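Local coordinates for protein dTDP-4-dehydrorhamnose reductase (Sulfolobus tokodaii, PDB 2GGS) that binds NADPH in a Rossmann-type domain and probably reduces dTDP-4-dehydrorhamnose in dTDP-rhamnose synthesis, at residues Q11-E15 with I154-G159; H206-E210 with D262-L266. One frame throughout, in Å; residues are numbered along the deposited sequence.

How the contacts relate
Both contacts belong to the same NADPH-binding, Rossmann-type fold built on a parallel sheet of seven strands, and they follow one another along the chain: both segments of contact 1 precede those of contact 2. Their centres lie about 15 Å apart and their nearest atoms about 4 Å, without touching. Contact 1 joins helix 11-20, which follows strand 3-6, to the loop after strand 147-151; contact 2 starts where the adjacent edge strand 203-206 ends. Helix 186-199 is common ground, since its Leu189 touches Leu12 and Ile154 of contact 1 and Val207 of contact 2. Contact 1 holds the cofactor directly, whereas the side chain of Ala208 in contact 2 stays about 8 Å from it.

Contact 1. Residues Q11-E15 with I154-G159; sequences QLGIE and IFRNKG. With NDP (NADPH dihydro-nicotinamide-adenine-dinucleotide phosphate), chain C.
A salt bridge between Glu15 and Arg156 leads this contact: Arg156 NE donates to Glu15 OE2 at 2.7 Å, nearly straight. Arg156 gets there fully extended (chi1 to chi3 all t), and its NH1 also donates to Asn157 OD1 at 3.1 Å. The NADPH pyrophosphate is gripped from both segments. Helical residues 11-15 present Gln11 N to NADPH O2A and Leu12 N to NADPH O1N, each at 3.0 Å, the Rossmann arrangement of a helix N-terminus on the diphosphate; from irregular 154-159, Lys158 (chi1 p, then t throughout) brings NZ to 2.8 Å from NADPH O1A. Gln11 CA and Arg156 CA lie 5.8 Å apart, and the Gln11 side chain (chi1 m, chi2 t) runs in among the 154-158 backbone. Farther out, Ile14 CG2 covers one face of the Arg156 guanidinium, 3.7 Å from NH2, and Leu12 CB meets Ile154 CD1 at 4.2 Å. Gly159 stands at the N-cap position, just ahead of helix 160-169, while Leu189 of helix 186-199 packs on both Leu12 and Ile154.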
# COMPACT_ATOMS: atom_id res chain seq x y z
N GLN A 11 -2.68 -3.85 6.82
CA GLN A 11 -3.28 -4.86 5.94
C GLN A 11 -2.24 -5.69 5.21
O GLN A 11 -2.23 -6.93 5.28
CB GLN A 11 -4.17 -4.19 4.91
CG GLN A 11 -5.28 -3.30 5.43
CD GLN A 11 -6.18 -2.87 4.31
OE1 GLN A 11 -5.83 -1.96 3.49
NE2 GLN A 11 -7.37 -3.42 4.28
N LEU A 12 -1.32 -4.99 4.53
CA LEU A 12 -0.25 -5.65 3.79
C LEU A 12 0.69 -6.35 4.78
O LEU A 12 1.02 -7.50 4.59
CB LEU A 12 0.51 -4.64 2.92
CG LEU A 12 1.72 -5.28 2.23
CD1 LEU A 12 1.25 -6.43 1.29
CD2 LEU A 12 2.38 -4.17 1.40
N GLY A 13 1.07 -5.67 5.88
CA GLY A 13 2.01 -6.26 6.81
C GLY A 13 1.55 -7.56 7.43
O GLY A 13 2.34 -8.46 7.58
N ILE A 14 0.27 -7.66 7.81
CA ILE A 14 -0.28 -8.92 8.35
C ILE A 14 -0.04 -10.07 7.38
O ILE A 14 0.43 -11.14 7.78
CB ILE A 14 -1.75 -8.79 8.70
CG1 ILE A 14 -1.85 -7.86 9.92
CG2 ILE A 14 -2.38 -10.18 9.07
CD1 ILE A 14 -3.23 -7.36 10.22
N GLU A 15 -0.37 -9.81 6.12
CA GLU A 15 -0.26 -10.81 5.08
C GLU A 15 1.21 -11.14 4.76
O GLU A 15 1.55 -12.33 4.61
CB GLU A 15 -1.07 -10.40 3.85
CG GLU A 15 -2.58 -10.29 4.15
CD GLU A 15 -3.18 -11.58 4.68
OE1 GLU A 15 -2.80 -12.67 4.19
OE2 GLU A 15 -4.06 -11.52 5.58
N ILE A 154 -5.12 -1.30 -1.86
CA ILE A 154 -4.97 -2.48 -1.02
C ILE A 154 -6.19 -2.68 -0.16
O ILE A 154 -6.60 -1.76 0.56
CB ILE A 154 -3.74 -2.40 -0.07
CG1 ILE A 154 -2.43 -2.21 -0.86
CG2 ILE A 154 -3.64 -3.68 0.78
CD1 ILE A 154 -1.19 -2.05 0.07
N PHE A 155 -6.72 -3.89 -0.19
CA PHE A 155 -7.87 -4.22 0.66
C PHE A 155 -7.75 -5.53 1.41
O PHE A 155 -7.20 -6.51 0.95
CB PHE A 155 -9.19 -4.15 -0.12
CG PHE A 155 -9.33 -5.24 -1.18
CD1 PHE A 155 -8.95 -4.97 -2.49
CD2 PHE A 155 -9.86 -6.49 -0.87
CE1 PHE A 155 -9.05 -5.95 -3.49
CE2 PHE A 155 -10.00 -7.49 -1.88
CZ PHE A 155 -9.59 -7.22 -3.18
N ARG A 156 -8.25 -5.53 2.66
CA ARG A 156 -8.22 -6.70 3.50
C ARG A 156 -9.38 -6.46 4.48
O ARG A 156 -10.54 -6.69 4.12
CB ARG A 156 -6.88 -6.85 4.23
CG ARG A 156 -6.75 -8.13 5.03
CD ARG A 156 -5.43 -8.23 5.78
NE ARG A 156 -5.42 -9.43 6.58
CZ ARG A 156 -5.97 -9.52 7.79
NH1 ARG A 156 -6.54 -8.45 8.33
NH2 ARG A 156 -5.96 -10.67 8.45
N ASN A 157 -9.06 -5.95 5.66
CA ASN A 157 -10.08 -5.57 6.64
C ASN A 157 -10.54 -4.11 6.52
O ASN A 157 -11.46 -3.66 7.23
CB ASN A 157 -9.49 -5.80 8.04
CG ASN A 157 -8.15 -5.11 8.19
OD1 ASN A 157 -7.16 -5.49 7.57
ND2 ASN A 157 -8.10 -4.10 9.04
N LYS A 158 -9.89 -3.33 5.66
CA LYS A 158 -10.44 -2.03 5.30
C LYS A 158 -10.29 -1.80 3.79
O LYS A 158 -10.16 -2.76 3.05
CB LYS A 158 -9.86 -0.90 6.17
CG LYS A 158 -8.40 -0.73 6.03
CD LYS A 158 -7.90 0.40 6.92
CE LYS A 158 -6.38 0.58 6.78
NZ LYS A 158 -5.89 1.72 7.69
N GLY A 159 -10.35 -0.55 3.34
CA GLY A 159 -10.30 -0.28 1.89
C GLY A 159 -11.73 -0.32 1.38
O GLY A 159 -12.64 -0.68 2.11
PA NDP C . -2.51 0.25 6.87
O1A NDP C . -3.18 1.53 7.13
O2A NDP C . -3.38 -0.94 7.07
O5B NDP C . -1.22 0.07 7.76
C5B NDP C . -0.40 1.18 8.09
C4B NDP C . 0.74 0.62 8.89
O4B NDP C . 1.66 1.69 9.12
C3B NDP C . 0.30 0.03 10.23
O3B NDP C . 1.03 -1.14 10.45
C2B NDP C . 0.75 1.13 11.20
O2B NDP C . 1.05 0.53 12.43
C1B NDP C . 2.01 1.61 10.49
N9A NDP C . 2.40 2.94 10.97
C8A NDP C . 1.76 4.12 10.75
N7A NDP C . 2.45 5.11 11.38
C5A NDP C . 3.50 4.55 12.00
C6A NDP C . 4.52 5.08 12.80
N6A NDP C . 4.50 6.39 13.17
N1A NDP C . 5.44 4.19 13.29
C2A NDP C . 5.42 2.83 13.03
N3A NDP C . 4.40 2.32 12.25
C4A NDP C . 3.48 3.17 11.76
O3 NDP C . -1.92 0.43 5.37
PN NDP C . -1.86 -0.69 4.20
O1N NDP C . -1.41 -1.99 4.65
O2N NDP C . -3.17 -0.52 3.53
O5D NDP C . -0.78 0.00 3.25
C5D NDP C . 0.53 -0.55 3.12
C4D NDP C . 1.41 0.31 2.22
O4D NDP C . 0.81 0.37 0.95
C3D NDP C . 1.58 1.75 2.69
O3D NDP C . 2.88 2.10 2.27
C2D NDP C . 0.56 2.52 1.88
O2D NDP C . 0.93 3.88 1.76
C1D NDP C . 0.65 1.73 0.55
N1N NDP C . -0.59 1.90 -0.23
C2N NDP C . -1.78 1.69 0.41
C3N NDP C . -2.98 1.64 -0.29
C7N NDP C . -4.25 1.41 0.47
O7N NDP C . -5.47 1.58 -0.20
N7N NDP C . -4.20 1.05 1.75
C4N NDP C . -3.00 1.82 -1.80
C5N NDP C . -1.65 2.07 -2.41
C6N NDP C . -0.51 2.08 -1.60
P2B NDP C . 0.02 0.62 13.73
O1X NDP C . 0.51 -0.48 14.58
O2X NDP C . -1.38 0.44 13.25
O3X NDP C . 0.14 2.01 14.40

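Contact 2. Residues H206-E210 with D262-L266; sequences HVAGE and DFYTL
This is loop-to-loop packing at the edge of the parallel sheet: 206-210 runs out of edge strand 203-206 toward strand 212-213, whereas the irregular segment 262-266 follows helix 253-258. The backbones come closest at Gly209 and Tyr264, whose CA atoms are 4.0 Å apart, a spacing that leaves Gly209 CA 3.5 Å from Tyr264 O in a CA-H...O contact. That same carbonyl takes a weak hydrogen bond from Glu210 N at 3.3 Å, and a water bridges the pair, 3.2 Å from Glu210 N and 2.8 Å from Tyr264 O. Asp262 OD1 accepts from Tyr264 N, closing an Asx turn, and from Thr265 N, completing an Asx motif, both at 2.9 Å, while Thr265 OG1 donates to Asp262 OD2 at 2.6 Å. Phe263, at the bend, has chi1 p and its CB directed toward 206-210. Val207 (chi1 t) lays CG1 over one face of the Phe263 ring, 3.9 Å from the centroid, a CH-pi contact, and Ala208 O meets the ring edge at Phe263 CE1, 3.3 Å away. Ala192 of helix 186-199 and Ala255 of helix 253-258 also pack on both Val207 and Phe263. At the exposed end Glu210 OE1 lies 3.5 Å from Tyr264 CD1; Arg256 pairs with this carboxylate in a salt bridge and forms a cation-pi contact with Tyr264.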
# COMPACT_ATOMS: atom_id res chain seq x y z
N HIS A 206 5.54 -1.70 -10.69
CA HIS A 206 4.10 -1.60 -10.37
C HIS A 206 3.53 -2.97 -10.13
O HIS A 206 3.64 -3.86 -11.00
CB HIS A 206 3.32 -0.92 -11.49
CG HIS A 206 3.59 0.55 -11.60
ND1 HIS A 206 3.03 1.34 -12.56
CD2 HIS A 206 4.39 1.36 -10.85
CE1 HIS A 206 3.46 2.59 -12.40
NE2 HIS A 206 4.25 2.63 -11.35
N VAL A 207 2.89 -3.16 -8.98
CA VAL A 207 2.21 -4.43 -8.70
C VAL A 207 0.80 -4.08 -8.17
O VAL A 207 0.64 -3.75 -7.00
CB VAL A 207 2.98 -5.32 -7.67
CG1 VAL A 207 2.28 -6.64 -7.48
CG2 VAL A 207 4.44 -5.56 -8.08
N ALA A 208 -0.22 -4.15 -9.03
CA ALA A 208 -1.60 -3.86 -8.64
C ALA A 208 -2.60 -4.66 -9.47
O ALA A 208 -2.20 -5.52 -10.27
CB ALA A 208 -1.89 -2.37 -8.73
N GLY A 209 -3.89 -4.39 -9.26
CA GLY A 209 -4.96 -5.22 -9.82
C GLY A 209 -5.36 -4.77 -11.22
O GLY A 209 -4.68 -4.00 -11.84
N GLU A 210 -6.48 -5.28 -11.71
CA GLU A 210 -7.01 -4.86 -13.01
C GLU A 210 -7.75 -3.54 -12.83
O GLU A 210 -8.37 -3.28 -11.78
CB GLU A 210 -7.98 -5.93 -13.53
CG GLU A 210 -7.37 -7.29 -13.75
CD GLU A 210 -6.97 -7.51 -15.20
OE1 GLU A 210 -6.37 -8.56 -15.49
OE2 GLU A 210 -7.21 -6.61 -16.05
N ASP A 262 -0.66 -15.03 -10.35
CA ASP A 262 -1.68 -14.08 -10.78
C ASP A 262 -2.04 -13.23 -9.56
O ASP A 262 -2.88 -13.61 -8.76
CB ASP A 262 -2.94 -14.79 -11.33
CG ASP A 262 -4.03 -13.82 -11.71
OD1 ASP A 262 -3.96 -12.65 -11.32
OD2 ASP A 262 -4.99 -14.19 -12.44
N PHE A 263 -1.39 -12.07 -9.46
CA PHE A 263 -1.62 -11.13 -8.37
C PHE A 263 -2.70 -10.13 -8.72
O PHE A 263 -3.05 -9.30 -7.90
CB PHE A 263 -0.31 -10.40 -8.04
CG PHE A 263 0.27 -9.62 -9.20
CD1 PHE A 263 -0.20 -8.35 -9.54
CD2 PHE A 263 1.26 -10.19 -10.00
CE1 PHE A 263 0.34 -7.64 -10.62
CE2 PHE A 263 1.81 -9.47 -11.07
CZ PHE A 263 1.34 -8.24 -11.40
N TYR A 264 -3.20 -10.18 -9.96
CA TYR A 264 -3.98 -9.07 -10.49
C TYR A 264 -5.49 -9.29 -10.67
O TYR A 264 -6.27 -8.36 -10.52
CB TYR A 264 -3.38 -8.59 -11.81
CG TYR A 264 -3.01 -9.73 -12.72
CD1 TYR A 264 -3.95 -10.28 -13.59
CD2 TYR A 264 -1.72 -10.25 -12.70
CE1 TYR A 264 -3.59 -11.34 -14.44
CE2 TYR A 264 -1.36 -11.33 -13.54
CZ TYR A 264 -2.31 -11.85 -14.39
OH TYR A 264 -1.94 -12.92 -15.19
N THR A 265 -5.89 -10.53 -10.99
CA THR A 265 -7.32 -10.83 -11.08
C THR A 265 -8.00 -10.47 -9.77
O THR A 265 -7.49 -10.81 -8.69
CB THR A 265 -7.53 -12.28 -11.41
OG1 THR A 265 -6.95 -12.51 -12.70
CG2 THR A 265 -9.04 -12.62 -11.47
N LEU A 266 -9.11 -9.75 -9.87
CA LEU A 266 -9.84 -9.30 -8.68
C LEU A 266 -10.01 -10.45 -7.68
O LEU A 266 -10.48 -11.54 -8.03
CB LEU A 266 -11.20 -8.75 -9.02
CG LEU A 266 -11.98 -8.16 -7.82
CD1 LEU A 266 -11.24 -6.88 -7.34
CD2 LEU A 266 -13.43 -7.87 -8.17
O HOH W 1 -7.92 -6.55 -9.18